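Local atomic coordinates of probable ABC transporter phosphite binding protein PhnD1 (Prochlorococcus marinus str. MIT 9301, PDB entry 5LQ8), a protein that binds inorganic phosphite strongly, and methylphosphonate and phosphate only very weakly, probably as the solute-binding component of an ABC transporter. Residues E202-H207 with K258-I263. Sequence-based numbering, arbitrary orientation. Where two conformers were deposited one is given.
Sequences EYVDYH and KQYKNI. With GB (methylphosphonic acid ester group), chain B.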
ATOM      1  N   GLU A 202       5.660  11.812   7.863  1.00 28.10           N
ATOM      2  CA  GLU A 202       5.578  11.411   6.430  1.00 33.61           C
ATOM      3  C   GLU A 202       6.730  10.517   5.916  1.00 26.09           C
ATOM      4  O   GLU A 202       7.859  10.588   6.379  1.00 27.06           O
ATOM      5  CB  GLU A 202       5.519  12.638   5.526  1.00 38.63           C
ATOM      6  CG  GLU A 202       4.345  13.574   5.804  1.00 74.29           C
ATOM      7  CD  GLU A 202       4.534  15.008   5.304  1.00137.62           C
ATOM      8  OE1 GLU A 202       5.589  15.359   4.730  1.00116.21           O
ATOM      9  OE2 GLU A 202       3.600  15.816   5.488  1.00 74.77           O
ATOM     10  N   TYR A 203       6.403   9.699   4.910  1.00 23.65           N
ATOM     11  CA  TYR A 203       7.355   8.870   4.205  1.00 25.09           C
ATOM     12  C   TYR A 203       6.769   8.613   2.795  1.00 21.70           C
ATOM     13  O   TYR A 203       5.639   9.053   2.526  1.00 26.06           O
ATOM     14  CB  TYR A 203       7.592   7.568   5.011  1.00 23.91           C
ATOM     15  CG  TYR A 203       6.294   6.890   5.370  1.00 21.84           C
ATOM     16  CD1 TYR A 203       5.682   6.045   4.471  1.00 20.29           C
ATOM     17  CD2 TYR A 203       5.685   7.098   6.594  1.00 21.44           C
ATOM     18  CE1 TYR A 203       4.486   5.469   4.761  1.00 19.14           C
ATOM     19  CE2 TYR A 203       4.456   6.527   6.920  1.00 20.22           C
ATOM     20  CZ  TYR A 203       3.864   5.672   5.985  1.00 18.67           C
ATOM     21  OH  TYR A 203       2.652   5.059   6.268  1.00 21.00           O
ATOM     22  N   VAL A 204       7.531   7.985   1.905  1.00 23.31           N
ATOM     23  CA  VAL A 204       7.043   7.668   0.544  1.00 23.26           C
ATOM     24  C   VAL A 204       6.369   6.297   0.563  1.00 22.04           C
ATOM     25  O   VAL A 204       6.802   5.378   1.288  1.00 24.21           O
ATOM     26  CB  VAL A 204       8.186   7.639  -0.505  0.50 28.52           C
ATOM     27  CG1 VAL A 204       9.145   6.488  -0.300  0.50 33.05           C
ATOM     28  CG2 VAL A 204       7.651   7.608  -1.925  0.50 44.04           C
ATOM     29  N   ASP A 205       5.375   6.112  -0.285  1.00 20.89           N
ATOM     30  CA  ASP A 205       4.706   4.789  -0.312  1.00 18.70           C
ATOM     31  C   ASP A 205       4.379   4.216  -1.702  1.00 17.78           C
ATOM     32  O   ASP A 205       5.270   3.680  -2.423  1.00 19.14           O
ATOM     33  CB  ASP A 205       3.503   4.799   0.652  1.00 20.37           C
ATOM     34  CG  ASP A 205       3.047   3.376   1.050  1.00 20.64           C
ATOM     35  OD1 ASP A 205       3.531   2.415   0.434  1.00 18.31           O
ATOM     36  OD2 ASP A 205       2.225   3.234   1.977  1.00 16.07           O
ATOM     37  N   TYR A 206       3.116   4.316  -2.095  1.00 17.53           N
ATOM     38  CA  TYR A 206       2.644   3.538  -3.254  1.00 21.64           C
ATOM     39  C   TYR A 206       3.279   3.990  -4.570  1.00 23.63           C
ATOM     40  O   TYR A 206       3.559   5.162  -4.778  1.00 22.13           O
ATOM     41  CB  TYR A 206       1.145   3.568  -3.411  1.00 21.01           C
ATOM     42  CG  TYR A 206       0.366   2.885  -2.317  1.00 19.61           C
ATOM     43  CD1 TYR A 206      -0.261   1.674  -2.567  1.00 22.46           C
ATOM     44  CD2 TYR A 206       0.166   3.479  -1.069  1.00 20.42           C
ATOM     45  CE1 TYR A 206      -1.002   1.060  -1.575  1.00 22.22           C
ATOM     46  CE2 TYR A 206      -0.582   2.862  -0.080  1.00 24.09           C
ATOM     47  CZ  TYR A 206      -1.173   1.652  -0.346  1.00 28.99           C
ATOM     48  OH  TYR A 206      -1.899   0.983   0.607  1.00 29.22           O
ATOM     49  N   HIS A 207       3.480   3.031  -5.460  1.00 19.82           N
ATOM     50  CA  HIS A 207       3.902   3.287  -6.802  1.00 20.52           C
ATOM     51  C   HIS A 207       3.653   2.151  -7.746  1.00 18.48           C
ATOM     52  O   HIS A 207       3.618   0.986  -7.347  1.00 19.23           O
ATOM     53  CB  HIS A 207       5.359   3.687  -6.887  1.00 22.97           C
ATOM     54  CG  HIS A 207       6.313   2.700  -6.323  1.00 18.42           C
ATOM     55  ND1 HIS A 207       6.380   2.405  -4.977  1.00 20.40           N
ATOM     56  CD2 HIS A 207       7.293   1.981  -6.919  1.00 17.75           C
ATOM     57  CE1 HIS A 207       7.349   1.528  -4.772  1.00 23.93           C
ATOM     58  NE2 HIS A 207       7.917   1.255  -5.928  1.00 23.68           N
ATOM     59  N   LYS A 258      15.022   6.540  -7.014  1.00 28.90           N
ATOM     60  CA  LYS A 258      15.824   7.218  -5.982  1.00 33.48           C
ATOM     61  C   LYS A 258      15.008   7.647  -4.761  1.00 32.20           C
ATOM     62  O   LYS A 258      15.530   7.687  -3.659  1.00 28.46           O
ATOM     63  CB  LYS A 258      16.550   8.424  -6.581  1.00 48.92           C
ATOM     64  CG  LYS A 258      17.897   8.098  -7.223  1.00147.15           C
ATOM     65  CD  LYS A 258      18.448   9.257  -8.048  1.00138.72           C
ATOM     66  CE  LYS A 258      19.039  10.368  -7.191  1.00105.66           C
ATOM     67  NZ  LYS A 258      20.334   9.981  -6.568  1.00103.94           N
ATOM     68  N   GLN A 259      13.718   7.884  -4.978  1.00 28.20           N
ATOM     69  CA  GLN A 259      12.770   8.313  -3.935  1.00 27.99           C
ATOM     70  C   GLN A 259      12.622   7.309  -2.759  1.00 23.66           C
ATOM     71  O   GLN A 259      12.227   7.696  -1.651  1.00 25.01           O
ATOM     72  CB  GLN A 259      11.358   8.487  -4.540  1.00 39.48           C
ATOM     73  CG  GLN A 259      10.541   9.632  -3.977  1.00 62.92           C
ATOM     74  CD  GLN A 259       9.190   9.824  -4.672  1.00 39.89           C
ATOM     75  OE1 GLN A 259       8.155   9.851  -4.029  1.00 67.11           O
ATOM     76  NE2 GLN A 259       9.201   9.931  -5.978  1.00 48.02           N
ATOM     77  N   TYR A 260      12.936   6.041  -3.024  1.00 24.28           N
ATOM     78  CA  TYR A 260      12.666   4.938  -2.087  1.00 22.29           C
ATOM     79  C   TYR A 260      13.871   4.543  -1.253  1.00 22.92           C
ATOM     80  O   TYR A 260      13.856   3.548  -0.562  1.00 23.18           O
ATOM     81  CB  TYR A 260      12.030   3.741  -2.852  1.00 24.40           C
ATOM     82  CG  TYR A 260      10.752   4.190  -3.551  1.00 26.34           C
ATOM     83  CD1 TYR A 260       9.505   4.233  -2.895  1.00 30.17           C
ATOM     84  CD2 TYR A 260      10.825   4.650  -4.847  1.00 28.93           C
ATOM     85  CE1 TYR A 260       8.362   4.733  -3.571  1.00 30.59           C
ATOM     86  CE2 TYR A 260       9.734   5.143  -5.515  1.00 33.71           C
ATOM     87  CZ  TYR A 260       8.515   5.184  -4.898  1.00 26.43           C
ATOM     88  OH  TYR A 260       7.504   5.717  -5.657  1.00 32.15           O
ATOM     89  N   LYS A 261      14.937   5.347  -1.303  1.00 24.48           N
ATOM     90  CA  LYS A 261      16.187   5.038  -0.566  1.00 22.40           C
ATOM     91  C   LYS A 261      15.951   4.883   0.940  1.00 20.86           C
ATOM     92  O   LYS A 261      16.463   3.974   1.572  1.00 21.71           O
ATOM     93  CB  LYS A 261      17.199   6.183  -0.797  1.00 26.95           C
ATOM     94  CG  LYS A 261      18.557   6.057  -0.120  1.00 33.04           C
ATOM     95  CD  LYS A 261      19.302   7.409  -0.269  1.00 40.34           C
ATOM     96  CE  LYS A 261      20.674   7.442   0.399  1.00 44.16           C
ATOM     97  NZ  LYS A 261      20.610   7.629   1.862  1.00 34.28           N
ATOM     98  N   ASN A 262      15.140   5.781   1.508  1.00 22.12           N
ATOM     99  CA  ASN A 262      14.810   5.735   2.958  1.00 23.56           C
ATOM    100  C   ASN A 262      13.997   4.485   3.333  1.00 20.00           C
ATOM    101  O   ASN A 262      14.268   3.840   4.314  1.00 18.91           O
ATOM    102  CB  ASN A 262      14.044   7.004   3.340  1.00 25.38           C
ATOM    103  CG  ASN A 262      13.693   7.067   4.777  1.00 28.06           C
ATOM    104  OD1 ASN A 262      14.564   7.165   5.667  1.00 34.80           O
ATOM    105  ND2 ASN A 262      12.400   6.985   5.044  1.00 30.45           N
ATOM    106  N   ILE A 263      13.042   4.127   2.488  1.00 20.46           N
ATOM    107  CA  ILE A 263      12.295   2.889   2.719  1.00 19.70           C
ATOM    108  C   ILE A 263      13.231   1.678   2.663  1.00 17.67           C
ATOM    109  O   ILE A 263      13.146   0.811   3.535  1.00 17.82           O
ATOM    110  CB  ILE A 263      11.122   2.752   1.713  1.00 18.52           C
ATOM    111  CG1 ILE A 263      10.078   3.856   1.922  1.00 22.92           C
ATOM    112  CG2 ILE A 263      10.476   1.359   1.795  1.00 18.92           C
ATOM    113  CD1 ILE A 263       9.468   4.005   3.269  1.00 25.34           C
TER
HETATM  114  P1   GB B 401       1.582  -0.435   1.964  1.00 16.90           P
HETATM  115  O1   GB B 401       2.970  -1.033   1.753  1.00 17.65           O
HETATM  116  O2   GB B 401       1.653   0.910   2.720  1.00 16.26           O
HETATM  117  C1   GB B 401       1.062  -0.084   0.368  1.00 18.41           C
HETATM  118  O3   GB B 401       0.625  -1.432   2.622  1.00 19.44           O
HETATM  119  O   HOH W   1      10.486   7.652   2.865  1.00 24.49           O
HETATM  120  O   HOH W   2       5.521   6.626  -3.923  1.00 35.12           O
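His207 and Tyr260 stack face to face where a linker between the two lobes of this periplasmic binding protein meets the start of helix 261-269. Residues 202-207 lie on the link from strand 194-199, in one sheet, to strand 207-210, in the other. Tyr260 occupies the N-cap position, and its side chain reaches across to the linker. Its CB and CG carry the ring past Val204, whose CG1, in the conformer given, lies 3.5 Å from Tyr260 CD1. Farther along, Tyr260 CE1 has three neighbours: Val204 CG2; Asp205 O, 3.5 Å away at the ring edge; and His207 ND1. His207 CE1 lies over the Tyr260 face, toward its rim. CZ lies under the imidazole rim, and OH ends 3.2 Å from His207 CB. The two rings, with centroids 4.0 Å apart and planes at 30°, are thus offset and somewhat splayed. With His207 CG between its backbone N and carbonyl carbon (chi1 58°), the imidazole folds back so that His207 ND1 donates to Asp205 O at 3.1 Å. This bond lies in the carbonyl plane and is fairly straight (158°), fixing the ring's rotation against the tyrosine. An alanine in place of His207 would probably open a gap over the Tyr260 ring and deprive Asp205 O of its imidazole donor. The Asp205 carboxylate lies at the ligand site: OD1 accepts from Gly65 N, while OD2 approaches O2 of the bound methylphosphonate group to 2.5 Å. Ile263 packs its CG1 on Val204 CG1 beside Val204 O, which is buried without a polar partner. Water completes the join: one molecule donates to Tyr206 O and sits 2.8 Å from Tyr260 OH, and another accepts from both Val204 N and Asn262 ND2, the latter at 3.0 Å.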